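Local coordinates for protein five-membered-cyclitol-phosphate synthase (Streptomyces citricolor, PDB 6K96) that belongs to the myo-inositol-1-phosphate synthase family and holds nicotinamide-adenine-dinucleotide and a sodium ion at a Rossmann-type nucleotide-binding domain, at residues S4-V12 / D54-D62; N14-L25 / N81-P91. One frame throughout, in Å; residues are numbered along the deposited sequence.

In the fold
Both contacts draw on the beta-alpha-beta unit that opens a Rossmann-type domain: contact 1 pairs its two strands, 5-10 and 55-62, at the middle of the parallel sheet, and contact 2 lays a later loop, 81-91, along its helix, 14-31, which packs on the sheet. Their centres lie 14 Å apart, yet they meet at several points. Phe57 CE1 stands 3.5 Å from Phe20 CD1. A probable hydrogen bond of 3.1 Å joins Val12 O to Asn81 ND2. Both reach the nicotinamide-adenine-dinucleotide. Contact 1 holds its adenosine ribose through Asp62, while contact 2 meets its two phosphates with the backbone at Asn14 and Asn15 and helps bind the sodium ion.

Contact 1 (S4-V12 / D54-D62). With NAD (nicotinamide-adenine-dinucleotide), chain G.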
loop_
_atom_site.group_PDB
_atom_site.type_symbol
_atom_site.label_atom_id
_atom_site.label_comp_id
_atom_site.label_asym_id
_atom_site.label_seq_id
_atom_site.Cartn_x
_atom_site.Cartn_y
_atom_site.Cartn_z
ATOM N N SER B 4 18.186 30.187 -28.452
ATOM C CA SER B 4 17.828 28.749 -28.371
ATOM C C SER B 4 19.102 27.890 -28.447
ATOM O O SER B 4 20.003 28.235 -29.241
ATOM C CB SER B 4 16.821 28.432 -29.455
ATOM O OG SER B 4 16.232 27.155 -29.274
ATOM N N ILE B 5 19.184 26.837 -27.626
ATOM C CA ILE B 5 20.260 25.796 -27.675
ATOM C C ILE B 5 20.118 24.942 -28.942
ATOM O O ILE B 5 19.063 24.304 -29.116
ATOM C CB ILE B 5 20.221 24.831 -26.480
ATOM C CG1 ILE B 5 20.383 25.505 -25.114
ATOM C CG2 ILE B 5 21.260 23.756 -26.696
ATOM C CD1 ILE B 5 20.044 24.571 -23.943
ATOM N N ARG B 6 21.175 24.866 -29.745
ATOM C CA ARG B 6 21.282 23.938 -30.894
ATOM C C ARG B 6 21.822 22.592 -30.350
ATOM O O ARG B 6 23.035 22.485 -29.982
ATOM C CB ARG B 6 22.108 24.617 -32.000
ATOM C CG ARG B 6 21.525 25.931 -32.514
ATOM C CD ARG B 6 22.473 26.782 -33.351
ATOM N NE ARG B 6 23.656 27.243 -32.618
ATOM C CZ ARG B 6 23.820 28.414 -31.972
ATOM N NH1 ARG B 6 22.848 29.315 -31.908
ATOM N NH2 ARG B 6 24.965 28.672 -31.354
ATOM N N LEU B 7 20.941 21.593 -30.252
ATOM C CA LEU B 7 21.152 20.419 -29.377
ATOM C C LEU B 7 21.229 19.162 -30.237
ATOM O O LEU B 7 20.335 18.931 -31.051
ATOM C CB LEU B 7 20.034 20.332 -28.332
ATOM C CG LEU B 7 20.143 19.167 -27.343
ATOM C CD1 LEU B 7 21.245 19.402 -26.330
ATOM C CD2 LEU B 7 18.811 18.927 -26.649
ATOM N N ALA B 8 22.323 18.419 -30.055
ATOM C CA ALA B 8 22.656 17.197 -30.812
ATOM C C ALA B 8 22.457 16.015 -29.866
ATOM O O ALA B 8 22.655 16.207 -28.643
ATOM C CB ALA B 8 24.056 17.263 -31.344
ATOM N N VAL B 9 22.091 14.857 -30.409
ATOM C CA VAL B 9 21.589 13.725 -29.596
ATOM C C VAL B 9 22.289 12.470 -30.071
ATOM O O VAL B 9 22.184 12.119 -31.245
ATOM C CB VAL B 9 20.058 13.639 -29.732
ATOM C CG1 VAL B 9 19.537 12.221 -29.562
ATOM C CG2 VAL B 9 19.348 14.632 -28.792
ATOM N N ALA B 10 22.988 11.802 -29.183
ATOM C CA ALA B 10 23.525 10.472 -29.484
ATOM C C ALA B 10 22.598 9.519 -28.748
ATOM O O ALA B 10 22.671 9.452 -27.539
ATOM C CB ALA B 10 24.986 10.377 -29.073
ATOM N N GLY B 11 21.695 8.892 -29.488
ATOM C CA GLY B 11 20.667 7.970 -28.970
ATOM C C GLY B 11 19.312 8.667 -28.870
ATOM O O GLY B 11 19.175 9.559 -28.020
ATOM N N VAL B 12 18.355 8.247 -29.689
ATOM C CA VAL B 12 16.979 8.801 -29.712
ATOM C C VAL B 12 16.037 7.846 -28.988
ATOM O O VAL B 12 15.210 7.203 -29.641
ATOM C CB VAL B 12 16.533 9.077 -31.148
ATOM C CG1 VAL B 12 15.217 9.872 -31.161
ATOM C CG2 VAL B 12 17.657 9.767 -31.890
ATOM N N ASP B 54 13.622 26.409 -24.864
ATOM C CA ASP B 54 14.550 27.125 -25.779
ATOM C C ASP B 54 15.568 26.122 -26.328
ATOM O O ASP B 54 16.771 26.210 -25.976
ATOM C CB ASP B 54 15.159 28.339 -25.071
ATOM C CG ASP B 54 14.135 29.449 -24.802
ATOM O OD1 ASP B 54 13.178 29.546 -25.586
ATOM O OD2 ASP B 54 14.284 30.202 -23.804
ATOM N N LEU B 55 15.050 25.224 -27.169
ATOM C CA LEU B 55 15.658 23.951 -27.639
ATOM C C LEU B 55 15.423 23.812 -29.146
ATOM O O LEU B 55 14.245 23.728 -29.585
ATOM C CB LEU B 55 14.974 22.787 -26.908
ATOM C CG LEU B 55 15.860 21.757 -26.230
ATOM C CD1 LEU B 55 16.985 22.422 -25.471
ATOM C CD2 LEU B 55 15.037 20.924 -25.273
ATOM N N THR B 56 16.500 23.723 -29.914
ATOM C CA THR B 56 16.425 23.385 -31.355
ATOM C C THR B 56 17.221 22.097 -31.552
ATOM O O THR B 56 18.400 22.101 -31.309
ATOM C CB THR B 56 16.893 24.556 -32.225
ATOM O OG1 THR B 56 17.217 25.675 -31.402
ATOM C CG2 THR B 56 15.847 24.994 -33.232
ATOM N N PHE B 57 16.568 20.999 -31.875
ATOM C CA PHE B 57 17.252 19.738 -32.198
ATOM C C PHE B 57 17.825 19.907 -33.600
ATOM O O PHE B 57 17.055 20.251 -34.507
ATOM C CB PHE B 57 16.256 18.591 -32.093
ATOM C CG PHE B 57 15.821 18.317 -30.678
ATOM C CD1 PHE B 57 14.837 19.089 -30.078
ATOM C CD2 PHE B 57 16.443 17.328 -29.925
ATOM C CE1 PHE B 57 14.480 18.882 -28.759
ATOM C CE2 PHE B 57 16.039 17.081 -28.627
ATOM C CZ PHE B 57 15.062 17.863 -28.047
ATOM N N VAL B 58 19.127 19.678 -33.790
ATOM C CA VAL B 58 19.807 19.996 -35.082
ATOM C C VAL B 58 20.395 18.707 -35.663
ATOM O O VAL B 58 20.654 18.631 -36.893
ATOM C CB VAL B 58 20.863 21.092 -34.876
ATOM C CG1 VAL B 58 20.182 22.419 -34.528
ATOM C CG2 VAL B 58 21.905 20.722 -33.812
ATOM N N ALA B 59 20.531 17.694 -34.810
ATOM C CA ALA B 59 21.346 16.499 -35.108
ATOM C C ALA B 59 20.903 15.348 -34.214
ATOM O O ALA B 59 20.626 15.577 -33.027
ATOM C CB ALA B 59 22.808 16.856 -34.935
ATOM N N ALA B 60 20.917 14.156 -34.780
ATOM C CA ALA B 60 20.481 12.926 -34.104
ATOM C C ALA B 60 21.210 11.739 -34.723
ATOM O O ALA B 60 21.288 11.665 -35.976
ATOM C CB ALA B 60 18.982 12.776 -34.218
ATOM N N PHE B 61 21.680 10.844 -33.846
ATOM C CA PHE B 61 22.487 9.651 -34.174
ATOM C C PHE B 61 21.910 8.425 -33.452
ATOM O O PHE B 61 21.770 8.454 -32.208
ATOM C CB PHE B 61 23.929 9.956 -33.781
ATOM C CG PHE B 61 24.488 11.203 -34.419
ATOM C CD1 PHE B 61 24.796 11.240 -35.768
ATOM C CD2 PHE B 61 24.743 12.329 -33.665
ATOM C CE1 PHE B 61 25.305 12.392 -36.348
ATOM C CE2 PHE B 61 25.250 13.477 -34.248
ATOM C CZ PHE B 61 25.527 13.514 -35.585
ATOM N N ASP B 62 21.603 7.365 -34.205
ATOM C CA ASP B 62 21.050 6.073 -33.705
ATOM C C ASP B 62 21.563 4.930 -34.594
ATOM O O ASP B 62 22.262 5.237 -35.607
ATOM C CB ASP B 62 19.517 6.089 -33.713
ATOM C CG ASP B 62 18.895 5.468 -32.473
ATOM O OD1 ASP B 62 18.832 4.218 -32.405
ATOM O OD2 ASP B 62 18.485 6.246 -31.563
HETATM P PA NAD G . 16.642 4.124 -24.532
HETATM O O1A NAD G . 16.942 2.674 -24.517
HETATM O O2A NAD G . 15.187 4.484 -24.647
HETATM O O5B NAD G . 17.496 4.966 -25.557
HETATM C C5B NAD G . 18.662 4.284 -26.076
HETATM C C4B NAD G . 18.850 4.668 -27.520
HETATM O O4B NAD G . 20.236 4.505 -27.972
HETATM C C3B NAD G . 18.009 3.820 -28.479
HETATM O O3B NAD G . 17.429 4.683 -29.450
HETATM C C2B NAD G . 19.065 2.930 -29.127
HETATM O O2B NAD G . 18.449 2.434 -30.281
HETATM C C1B NAD G . 20.177 3.972 -29.287
HETATM N N9A NAD G . 21.504 3.499 -29.629
HETATM C C8A NAD G . 21.998 2.264 -29.284
HETATM N N7A NAD G . 23.257 2.102 -29.619
HETATM C C5A NAD G . 23.633 3.311 -30.193
HETATM C C6A NAD G . 24.857 3.748 -30.738
HETATM N N6A NAD G . 25.948 2.991 -30.754
HETATM N N1A NAD G . 24.926 5.027 -31.197
HETATM C C2A NAD G . 23.801 5.765 -31.160
HETATM N N3A NAD G . 22.598 5.447 -30.688
HETATM C C4A NAD G . 22.566 4.192 -30.199
HETATM O O3 NAD G . 17.195 4.729 -23.174
HETATM P PN NAD G . 16.633 5.954 -22.295
HETATM O O1N NAD G . 16.507 7.127 -23.189
HETATM O O2N NAD G . 15.490 5.348 -21.539
HETATM O O5D NAD G . 17.884 6.197 -21.307
HETATM C C5D NAD G . 19.183 6.572 -21.926
HETATM C C4D NAD G . 20.282 6.408 -20.918
HETATM O O4D NAD G . 20.117 7.309 -19.798
HETATM C C3D NAD G . 20.347 4.991 -20.330
HETATM O O3D NAD G . 21.710 4.670 -20.158
HETATM C C2D NAD G . 19.771 5.178 -18.929
HETATM O O2D NAD G . 20.248 4.304 -17.924
HETATM C C1D NAD G . 20.295 6.570 -18.582
HETATM N N1N NAD G . 19.532 7.120 -17.420
HETATM C C2N NAD G . 18.097 7.100 -17.453
HETATM C C3N NAD G . 17.343 7.417 -16.335
HETATM C C7N NAD G . 15.831 7.412 -16.465
HETATM O O7N NAD G . 15.316 7.255 -17.564
HETATM N N7N NAD G . 15.106 7.569 -15.360
HETATM C C4N NAD G . 18.032 7.720 -15.162
HETATM C C5N NAD G . 19.409 7.907 -15.189
HETATM C C6N NAD G . 20.146 7.522 -16.293
#
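Leu7 and Phe57, paired neighbours on two parallel strands, mark the tightly packed side of this contact. Their side chains run alongside each other, and Leu7 CD2 lies 3.9 Å from Phe57 CE2. With CG of Leu7 anti to the backbone N (chi1 -179°), that methyl also comes within 4.1 Å of Leu55 CG, so that it touches both Leu55 and Phe57 of the partner strand. Val9 brings CG2 to the edge of the Phe57 ring, and Ile5 and Leu55 continue the row. Helix 14-31 and helix 292-313 cover this apolar face. On the reverse face Ala8 CB and Ala59 CB meet, and Phe61 turns to helix 111-122.

Toward the start of the strands the contact is nearer solvent and its side chains are polar. Ser4 OG and Thr56 OG1 share a hydrogen bond of 2.8 Å in which either may be the donor. The end of Arg6 leads away, its NE bonded to Lys124 O, while CB rests against Val58 CG1.

The backbone is bonded in parallel fashion, as in Leu7 N to Thr56 O at 2.8 Å, but Val58 is an extra residue: a beta bulge shifts the register, so that Val9 pairs with Ala60. Here the pairing is loose, and the Val9 N to Ala59 O bond just beyond the bulge is weak.

At the C-terminal ends the strands open onto the cofactor. Asp62 OD2 accepts Val12 N at 2.7 Å and also NAD O3B. Its OD1 takes NAD O2B at 2.8 Å and is bonded to His64 N as well. One carboxylate thus clasps both ribose hydroxyls while tied to the loop after the first strand. An acid at the end of the second strand, as in many NAD-binding Rossmann domains, is consistent with a preference for an unphosphorylated adenosine ribose.

Contact 2 (N14-L25 / N81-P91); sequences NNISALFQGAEL and NNYPLLGVELP. With NA (sodium ion), chain H; NAD (nicotinamide-adenine-dinucleotide), chain G.
Asn14 and Asn82 begin the polar part of this contact, in which side-chain amides of a helix grip the backbone of an irregular loop. Asn14 OD1 takes two donors: Asn82 N, at 3.0 Å, lies in the carbonyl plane on a lone pair, whereas Tyr83 N comes from well above that plane. The planes of the two asparagine amides are nearly parallel, 13° apart, but offset, and the bond from Asn14 ND2 to Asn82 OD1 is weak. Two helical turns further along, Gln21 spans the loop with both ends of its amide. Its OE1 accepts Leu86 N at 3.0 Å, and NE2 gives to Pro84 O at 2.9 Å and, in the amide plane, to Ser17 OG. These bonds fix the amide's rotation, and a water joins Ser17 OG to Tyr83 O.

Apolar packing comes next. Tyr83, its CG swung anti to the backbone N (chi1 -170°), lays its ring over Ala18, whose CB stands 3.6 Å from the ring centroid in a CH-pi contact; Pro84 CD covers the opposite face. Leu90 CD2 rests 3.5 Å from Gln21 CA and also meets Phe20, and Leu25 CD1 crosses to Leu86 CD1.

Ligand bonds gather at the helix start. The backbone N atoms of Asn14 and Asn15 donate to NAD O2A and O1N, one on each phosphate, while Asn15 OD1 binds the sodium ion at 2.4 Å, beside NAD O2N, NAD O7N and Ser293.

The helix packs on strand 55-62 through Ile16 and Leu19 and on helix 292-313 through Ala18; NE1 of Trp277 of a second subunit donates to Ala18 O.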
loop_
_atom_site.group_PDB
_atom_site.type_symbol
_atom_site.label_atom_id
_atom_site.label_comp_id
_atom_site.label_asym_id
_atom_site.label_seq_id
_atom_site.Cartn_x
_atom_site.Cartn_y
_atom_site.Cartn_z
ATOM N N ASN B 14 13.720 6.884 -25.114
ATOM C CA ASN B 14 12.664 7.397 -24.205
ATOM C C ASN B 14 13.081 8.787 -23.706
ATOM O O ASN B 14 12.255 9.694 -23.810
ATOM C CB ASN B 14 12.343 6.345 -23.160
ATOM C CG ASN B 14 11.507 5.249 -23.756
ATOM O OD1 ASN B 14 10.822 5.486 -24.748
ATOM N ND2 ASN B 14 11.529 4.077 -23.157
ATOM N N ASN B 15 14.345 8.982 -23.315
ATOM C CA ASN B 15 14.803 10.266 -22.712
ATOM C C ASN B 15 14.543 11.445 -23.685
ATOM O O ASN B 15 14.210 12.596 -23.217
ATOM C CB ASN B 15 16.239 10.172 -22.226
ATOM C CG ASN B 15 16.478 9.250 -21.040
ATOM O OD1 ASN B 15 15.567 8.557 -20.562
ATOM N ND2 ASN B 15 17.721 9.225 -20.551
ATOM N N ILE B 16 14.706 11.246 -24.979
ATOM C CA ILE B 16 14.632 12.342 -25.992
ATOM C C ILE B 16 13.178 12.476 -26.429
ATOM O O ILE B 16 12.763 13.578 -26.768
ATOM C CB ILE B 16 15.520 12.080 -27.216
ATOM C CG1 ILE B 16 16.958 11.733 -26.834
ATOM C CG2 ILE B 16 15.452 13.267 -28.167
ATOM C CD1 ILE B 16 17.620 12.801 -26.018
ATOM N N SER B 17 12.411 11.400 -26.408
ATOM C CA SER B 17 10.931 11.477 -26.590
ATOM C C SER B 17 10.381 12.425 -25.553
ATOM O O SER B 17 9.684 13.355 -25.934
ATOM C CB SER B 17 10.268 10.148 -26.479
ATOM O OG SER B 17 8.870 10.298 -26.547
ATOM N N ALA B 18 10.802 12.218 -24.307
ATOM C CA ALA B 18 10.411 13.004 -23.124
ATOM C C ALA B 18 10.891 14.442 -23.260
ATOM O O ALA B 18 10.086 15.338 -23.015
ATOM C CB ALA B 18 10.922 12.343 -21.880
ATOM N N LEU B 19 12.115 14.678 -23.683
ATOM C CA LEU B 19 12.693 16.040 -23.734
ATOM C C LEU B 19 12.030 16.872 -24.835
ATOM O O LEU B 19 11.804 18.084 -24.620
ATOM C CB LEU B 19 14.199 15.950 -23.993
ATOM C CG LEU B 19 14.914 17.281 -23.863
ATOM C CD1 LEU B 19 15.048 17.668 -22.414
ATOM C CD2 LEU B 19 16.268 17.213 -24.513
ATOM N N PHE B 20 11.837 16.253 -25.995
ATOM C CA PHE B 20 11.321 16.900 -27.225
ATOM C C PHE B 20 9.849 17.226 -27.022
ATOM O O PHE B 20 9.501 18.396 -27.125
ATOM C CB PHE B 20 11.457 15.991 -28.439
ATOM C CG PHE B 20 10.971 16.614 -29.715
ATOM C CD1 PHE B 20 11.449 17.857 -30.120
ATOM C CD2 PHE B 20 10.036 15.963 -30.501
ATOM C CE1 PHE B 20 11.039 18.425 -31.316
ATOM C CE2 PHE B 20 9.639 16.520 -31.706
ATOM C CZ PHE B 20 10.150 17.742 -32.116
ATOM N N GLN B 21 9.018 16.228 -26.737
ATOM C CA GLN B 21 7.588 16.441 -26.416
ATOM C C GLN B 21 7.477 17.363 -25.202
ATOM O O GLN B 21 6.591 18.214 -25.202
ATOM C CB GLN B 21 6.893 15.131 -26.092
ATOM C CG GLN B 21 6.824 14.209 -27.277
ATOM C CD GLN B 21 5.767 13.157 -27.075
ATOM O OE1 GLN B 21 4.577 13.460 -27.195
ATOM N NE2 GLN B 21 6.205 11.933 -26.778
ATOM N N GLY B 22 8.302 17.184 -24.179
ATOM C CA GLY B 22 8.208 18.052 -22.996
ATOM C C GLY B 22 8.339 19.503 -23.397
ATOM O O GLY B 22 7.434 20.242 -23.145
ATOM N N ALA B 23 9.419 19.860 -24.074
ATOM C CA ALA B 23 9.724 21.236 -24.516
ATOM C C ALA B 23 8.542 21.834 -25.280
ATOM O O ALA B 23 8.325 23.026 -25.084
ATOM C CB ALA B 23 10.962 21.276 -25.364
ATOM N N GLU B 24 7.821 21.068 -26.105
ATOM C CA GLU B 24 6.653 21.590 -26.882
ATOM C C GLU B 24 5.388 21.630 -26.018
ATOM O O GLU B 24 4.477 22.389 -26.406
ATOM C CB GLU B 24 6.315 20.779 -28.137
ATOM C CG GLU B 24 6.821 21.418 -29.436
ATOM C CD GLU B 24 6.008 22.574 -30.041
ATOM O OE1 GLU B 24 4.800 22.426 -30.260
ATOM O OE2 GLU B 24 6.595 23.630 -30.304
ATOM N N LEU B 25 5.295 20.818 -24.964
ATOM C CA LEU B 25 4.191 20.949 -23.989
ATOM C C LEU B 25 4.365 22.286 -23.274
ATOM O O LEU B 25 3.390 23.011 -23.253
ATOM C CB LEU B 25 4.131 19.793 -22.988
ATOM C CG LEU B 25 2.870 19.755 -22.108
ATOM C CD1 LEU B 25 2.257 18.372 -22.061
ATOM C CD2 LEU B 25 3.116 20.217 -20.677
ATOM N N ASN B 81 10.455 3.002 -28.586
ATOM C CA ASN B 81 10.174 4.172 -27.692
ATOM C C ASN B 81 8.703 4.117 -27.262
ATOM O O ASN B 81 7.832 3.923 -28.135
ATOM C CB ASN B 81 10.436 5.550 -28.311
ATOM C CG ASN B 81 11.910 5.851 -28.514
ATOM O OD1 ASN B 81 12.749 4.980 -28.272
ATOM N ND2 ASN B 81 12.228 7.046 -29.008
ATOM N N ASN B 82 8.456 4.200 -25.958
ATOM C CA ASN B 82 7.118 3.976 -25.371
ATOM C C ASN B 82 6.926 4.991 -24.235
ATOM O O ASN B 82 6.155 4.720 -23.358
ATOM C CB ASN B 82 6.949 2.504 -24.994
ATOM C CG ASN B 82 7.908 2.078 -23.912
ATOM O OD1 ASN B 82 8.517 2.946 -23.271
ATOM N ND2 ASN B 82 7.991 0.763 -23.674
ATOM N N TYR B 83 7.652 6.101 -24.251
ATOM C CA TYR B 83 7.203 7.312 -23.537
ATOM C C TYR B 83 5.843 7.675 -24.129
ATOM O O TYR B 83 5.594 7.400 -25.313
ATOM C CB TYR B 83 8.182 8.468 -23.689
ATOM C CG TYR B 83 7.924 9.663 -22.805
ATOM C CD1 TYR B 83 8.283 9.638 -21.477
ATOM C CD2 TYR B 83 7.371 10.838 -23.301
ATOM C CE1 TYR B 83 8.053 10.723 -20.645
ATOM C CE2 TYR B 83 7.194 11.952 -22.499
ATOM C CZ TYR B 83 7.506 11.884 -21.160
ATOM O OH TYR B 83 7.350 12.957 -20.340
ATOM N N PRO B 84 4.885 8.197 -23.332
ATOM C CA PRO B 84 3.576 8.583 -23.874
ATOM C C PRO B 84 3.646 9.677 -24.960
ATOM O O PRO B 84 4.532 10.450 -24.964
ATOM C CB PRO B 84 2.822 9.142 -22.643
ATOM C CG PRO B 84 3.477 8.453 -21.494
ATOM C CD PRO B 84 4.953 8.362 -21.875
ATOM N N LEU B 85 2.659 9.680 -25.852
ATOM C CA LEU B 85 2.205 10.856 -26.643
ATOM C C LEU B 85 1.550 11.849 -25.687
ATOM O O LEU B 85 0.631 11.433 -24.970
ATOM C CB LEU B 85 1.199 10.424 -27.712
ATOM C CG LEU B 85 1.831 10.029 -29.046
ATOM C CD1 LEU B 85 2.402 8.612 -28.953
ATOM C CD2 LEU B 85 0.808 10.170 -30.184
ATOM N N LEU B 86 2.029 13.091 -25.673
ATOM C CA LEU B 86 1.562 14.099 -24.705
ATOM C C LEU B 86 0.419 14.917 -25.311
ATOM O O LEU B 86 -0.176 15.713 -24.555
ATOM C CB LEU B 86 2.725 15.002 -24.285
ATOM C CG LEU B 86 3.753 14.410 -23.325
ATOM C CD1 LEU B 86 4.592 15.548 -22.756
ATOM C CD2 LEU B 86 3.132 13.608 -22.195
ATOM N N GLY B 87 0.084 14.731 -26.590
ATOM C CA GLY B 87 -1.074 15.449 -27.166
ATOM C C GLY B 87 -0.736 16.914 -27.374
ATOM O O GLY B 87 -1.473 17.809 -26.894
ATOM N N VAL B 88 0.388 17.131 -28.048
ATOM C CA VAL B 88 0.880 18.468 -28.456
ATOM C C VAL B 88 1.233 18.356 -29.934
ATOM O O VAL B 88 1.664 17.289 -30.367
ATOM C CB VAL B 88 2.087 18.912 -27.615
ATOM C CG1 VAL B 88 2.453 20.360 -27.902
ATOM C CG2 VAL B 88 1.843 18.722 -26.127
ATOM N N GLU B 89 1.004 19.409 -30.704
ATOM C CA GLU B 89 1.452 19.409 -32.113
ATOM C C GLU B 89 2.968 19.521 -32.071
ATOM O O GLU B 89 3.477 20.645 -31.958
ATOM C CB GLU B 89 0.841 20.562 -32.906
ATOM C CG GLU B 89 1.098 21.920 -32.283
ATOM C CD GLU B 89 0.057 22.976 -32.613
ATOM O OE1 GLU B 89 -0.214 23.189 -33.822
ATOM O OE2 GLU B 89 -0.494 23.577 -31.659
ATOM N N LEU B 90 3.648 18.379 -32.066
ATOM C CA LEU B 90 5.129 18.341 -32.132
ATOM C C LEU B 90 5.546 18.915 -33.484
ATOM O O LEU B 90 5.056 18.445 -34.502
ATOM C CB LEU B 90 5.569 16.885 -32.001
ATOM C CG LEU B 90 5.383 16.282 -30.619
ATOM C CD1 LEU B 90 5.572 14.773 -30.683
ATOM C CD2 LEU B 90 6.371 16.910 -29.650
ATOM N N PRO B 91 6.453 19.969 -33.555
ATOM C CA PRO B 91 6.938 20.633 -34.760
ATOM C C PRO B 91 7.914 19.728 -35.527
ATOM O O PRO B 91 8.462 18.827 -34.928
ATOM C CB PRO B 91 7.677 21.872 -34.217
ATOM C CG PRO B 91 8.149 21.456 -32.845
ATOM C CD PRO B 91 7.097 20.489 -32.356
HETATM NA NA NA H . 14.718 6.474 -19.667
HETATM P PA NAD G . 16.642 4.124 -24.532
HETATM O O1A NAD G . 16.942 2.674 -24.517
HETATM O O2A NAD G . 15.187 4.484 -24.647
HETATM O O5B NAD G . 17.496 4.966 -25.557
HETATM C C5B NAD G . 18.662 4.284 -26.076
HETATM C C4B NAD G . 18.850 4.668 -27.520
HETATM O O4B NAD G . 20.236 4.505 -27.972
HETATM C C3B NAD G . 18.009 3.820 -28.479
HETATM O O3B NAD G . 17.429 4.683 -29.450
HETATM C C2B NAD G . 19.065 2.930 -29.127
HETATM O O2B NAD G . 18.449 2.434 -30.281
HETATM C C1B NAD G . 20.177 3.972 -29.287
HETATM N N9A NAD G . 21.504 3.499 -29.629
HETATM C C8A NAD G . 21.998 2.264 -29.284
HETATM N N7A NAD G . 23.257 2.102 -29.619
HETATM C C5A NAD G . 23.633 3.311 -30.193
HETATM C C6A NAD G . 24.857 3.748 -30.738
HETATM N N6A NAD G . 25.948 2.991 -30.754
HETATM N N1A NAD G . 24.926 5.027 -31.197
HETATM C C2A NAD G . 23.801 5.765 -31.160
HETATM N N3A NAD G . 22.598 5.447 -30.688
HETATM C C4A NAD G . 22.566 4.192 -30.199
HETATM O O3 NAD G . 17.195 4.729 -23.174
HETATM P PN NAD G . 16.633 5.954 -22.295
HETATM O O1N NAD G . 16.507 7.127 -23.189
HETATM O O2N NAD G . 15.490 5.348 -21.539
HETATM O O5D NAD G . 17.884 6.197 -21.307
HETATM C C5D NAD G . 19.183 6.572 -21.926
HETATM C C4D NAD G . 20.282 6.408 -20.918
HETATM O O4D NAD G . 20.117 7.309 -19.798
HETATM C C3D NAD G . 20.347 4.991 -20.330
HETATM O O3D NAD G . 21.710 4.670 -20.158
HETATM C C2D NAD G . 19.771 5.178 -18.929
HETATM O O2D NAD G . 20.248 4.304 -17.924
HETATM C C1D NAD G . 20.295 6.570 -18.582
HETATM N N1N NAD G . 19.532 7.120 -17.420
HETATM C C2N NAD G . 18.097 7.100 -17.453
HETATM C C3N NAD G . 17.343 7.417 -16.335
HETATM C C7N NAD G . 15.831 7.412 -16.465
HETATM O O7N NAD G . 15.316 7.255 -17.564
HETATM N N7N NAD G . 15.106 7.569 -15.360
HETATM C C4N NAD G . 18.032 7.720 -15.162
HETATM C C5N NAD G . 19.409 7.907 -15.189
HETATM C C6N NAD G . 20.146 7.522 -16.293
HETATM O O HOH W 1 7.544 8.009 -27.307
#